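Local atomic coordinates of lantibiotic dehydratase (Microbispora corallina, PDB entry 5EHK), a protein that probably dehydrates serine and threonine residues of a lantibiotic precursor peptide in a tRNA-dependent manner, as a step in NAI-107 biosynthesis. Residues E96-S101 with L130-R135. Residues are numbered along the deposited sequence; the frame is centred on the assembly and turned at random.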
loop_
_atom_site.group_PDB
_atom_site.type_symbol
_atom_site.label_atom_id
_atom_site.label_comp_id
_atom_site.label_asym_id
_atom_site.label_seq_id
_atom_site.Cartn_x
_atom_site.Cartn_y
_atom_site.Cartn_z
ATOM N N GLU A 96 -12.077 -13.221 -46.306
ATOM C CA GLU A 96 -12.384 -14.657 -46.233
ATOM C C GLU A 96 -11.524 -15.365 -45.176
ATOM O O GLU A 96 -11.893 -16.415 -44.642
ATOM C CB GLU A 96 -12.163 -15.327 -47.599
ATOM C CG GLU A 96 -13.435 -15.879 -48.239
ATOM C CD GLU A 96 -13.562 -15.521 -49.715
ATOM O OE1 GLU A 96 -12.538 -15.524 -50.440
ATOM O OE2 GLU A 96 -14.698 -15.229 -50.145
ATOM N N LEU A 97 -10.382 -14.762 -44.878
ATOM C CA LEU A 97 -9.433 -15.334 -43.954
ATOM C C LEU A 97 -9.635 -14.811 -42.530
ATOM O O LEU A 97 -9.627 -15.592 -41.585
ATOM C CB LEU A 97 -8.033 -15.000 -44.438
ATOM C CG LEU A 97 -6.878 -15.645 -43.704
ATOM C CD1 LEU A 97 -7.025 -17.149 -43.762
ATOM C CD2 LEU A 97 -5.597 -15.210 -44.359
ATOM N N ALA A 98 -9.850 -13.506 -42.380
ATOM C CA ALA A 98 -9.964 -12.890 -41.054
ATOM C C ALA A 98 -11.343 -13.069 -40.438
ATOM O O ALA A 98 -11.485 -13.173 -39.219
ATOM C CB ALA A 98 -9.587 -11.399 -41.094
ATOM N N SER A 99 -12.363 -13.074 -41.282
ATOM C CA SER A 99 -13.728 -13.162 -40.794
ATOM C C SER A 99 -14.583 -13.920 -41.803
ATOM O O SER A 99 -15.245 -13.306 -42.635
ATOM C CB SER A 99 -14.290 -11.756 -40.554
ATOM O OG SER A 99 -15.660 -11.806 -40.211
ATOM N N PRO A 100 -14.571 -15.263 -41.740
ATOM C CA PRO A 100 -15.410 -16.007 -42.684
ATOM C C PRO A 100 -16.868 -15.576 -42.598
ATOM O O PRO A 100 -17.537 -15.536 -43.620
ATOM C CB PRO A 100 -15.219 -17.477 -42.262
ATOM C CG PRO A 100 -14.643 -17.428 -40.884
ATOM C CD PRO A 100 -13.812 -16.165 -40.854
ATOM N N SER A 101 -17.341 -15.229 -41.406
ATOM C CA SER A 101 -18.718 -14.769 -41.241
ATOM C C SER A 101 -19.040 -13.527 -42.074
ATOM O O SER A 101 -20.091 -13.464 -42.721
ATOM C CB SER A 101 -19.032 -14.485 -39.768
ATOM O OG SER A 101 -18.414 -13.286 -39.338
ATOM N N LEU A 130 -15.366 -1.796 -43.357
ATOM C CA LEU A 130 -14.643 -0.532 -43.402
ATOM C C LEU A 130 -13.383 -0.603 -42.560
ATOM O O LEU A 130 -12.360 -0.046 -42.932
ATOM C CB LEU A 130 -15.538 0.615 -42.932
ATOM C CG LEU A 130 -14.954 2.026 -42.957
ATOM C CD1 LEU A 130 -14.503 2.395 -44.354
ATOM C CD2 LEU A 130 -15.980 3.021 -42.431
ATOM N N ARG A 131 -13.472 -1.273 -41.416
ATOM C CA ARG A 131 -12.320 -1.460 -40.546
ATOM C C ARG A 131 -11.246 -2.233 -41.281
ATOM O O ARG A 131 -10.063 -1.915 -41.171
ATOM C CB ARG A 131 -12.716 -2.188 -39.272
ATOM C CG ARG A 131 -13.626 -1.394 -38.382
ATOM C CD ARG A 131 -14.080 -2.218 -37.200
ATOM N NE ARG A 131 -15.157 -1.531 -36.499
ATOM C CZ ARG A 131 -14.955 -0.551 -35.622
ATOM N NH1 ARG A 131 -13.714 -0.160 -35.333
ATOM N NH2 ARG A 131 -15.991 0.031 -35.028
ATOM N N TYR A 132 -11.663 -3.281 -41.986
ATOM C CA TYR A 132 -10.744 -4.118 -42.757
ATOM C C TYR A 132 -10.142 -3.410 -43.990
ATOM O O TYR A 132 -9.016 -3.704 -44.395
ATOM C CB TYR A 132 -11.438 -5.421 -43.173
ATOM C CG TYR A 132 -11.640 -6.421 -42.040
ATOM C CD1 TYR A 132 -10.593 -6.777 -41.196
ATOM C CD2 TYR A 132 -12.889 -6.988 -41.804
ATOM C CE1 TYR A 132 -10.778 -7.679 -40.166
ATOM C CE2 TYR A 132 -13.084 -7.886 -40.783
ATOM C CZ TYR A 132 -12.026 -8.230 -39.967
ATOM O OH TYR A 132 -12.230 -9.124 -38.946
ATOM N N ASP A 133 -10.893 -2.488 -44.587
ATOM C CA ASP A 133 -10.421 -1.758 -45.758
ATOM C C ASP A 133 -9.314 -0.816 -45.295
ATOM O O ASP A 133 -8.163 -0.940 -45.717
ATOM C CB ASP A 133 -11.589 -0.957 -46.367
ATOM C CG ASP A 133 -11.277 -0.367 -47.758
ATOM O OD1 ASP A 133 -10.112 -0.009 -48.054
ATOM O OD2 ASP A 133 -12.233 -0.248 -48.559
ATOM N N ILE A 134 -9.673 0.087 -44.385
ATOM C CA ILE A 134 -8.745 1.016 -43.768
ATOM C C ILE A 134 -7.485 0.310 -43.306
ATOM O O ILE A 134 -6.377 0.814 -43.513
ATOM C CB ILE A 134 -9.396 1.690 -42.552
ATOM C CG1 ILE A 134 -10.570 2.542 -43.019
ATOM C CG2 ILE A 134 -8.391 2.550 -41.797
ATOM C CD1 ILE A 134 -11.195 3.361 -41.945
ATOM N N ARG A 135 -7.652 -0.865 -42.698
ATOM C CA ARG A 135 -6.506 -1.609 -42.208
ATOM C C ARG A 135 -5.582 -1.965 -43.339
ATOM O O ARG A 135 -4.377 -1.743 -43.246
ATOM C CB ARG A 135 -6.903 -2.901 -41.513
ATOM C CG ARG A 135 -5.782 -3.436 -40.655
ATOM C CD ARG A 135 -5.839 -4.931 -40.449
ATOM N NE ARG A 135 -4.979 -5.281 -39.327
ATOM C CZ ARG A 135 -5.402 -5.426 -38.076
ATOM N NH1 ARG A 135 -6.697 -5.307 -37.786
ATOM N NH2 ARG A 135 -4.530 -5.724 -37.124
#
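Tyr132 reaches out from helix 119-138 and lays the outer end of its ring against Ala98 and Ser99, where helix 92-98 gives way to helix 100-110. Its CG is anti to the carbonyl carbon (chi1 -73°), which sends the ring across the gap between the two backbones. That gap is wide: Ala98 CA and Tyr132 CA are the nearest pair of CA atoms, 9.0 Å apart. A single aromatic side chain therefore spans the contact.

The two small residues meet different carbons at the hydroxyl end of the ring. Ala98 CB lies 4.0 Å from Tyr132 CE1. Ser99 CB lies near the other ortho carbon, with Tyr132 CE2 4.1 Å away, and comes to 3.7 Å from Tyr132 OH. Both methyl and methylene carbons approach the ring obliquely. No hydrogen bond joins the two segments, and the phenol oxygen meets carbon from this side.

The hydroxyl of Ser99 has a different task. With OG anti to the backbone N (chi1 174°), it serves as the N-cap of helix 100-110 and bonds the backbone N of Leu102. Ser101 OG gives it a further weak hydrogen bond, 3.2 Å from Ser99 OG. Thus Ser99 offers its CB to the tyrosine while its oxygen caps the next helix.

Leu102 and Phe146 also touch the tyrosine, and the planes of the Phe146 and Tyr132 rings differ by about 25°. Elsewhere on helix 119-138, Leu130, Arg131 and Ile134 touch helix 743-755, and Arg131 forms salt bridges with Asp751 and Glu752.

The contact buries just 104 Å² in all. Between these two segments the tyrosine makes only van der Waals contact, which implies a modest, weakly directional link between these helices of the N-terminal dehydratase region.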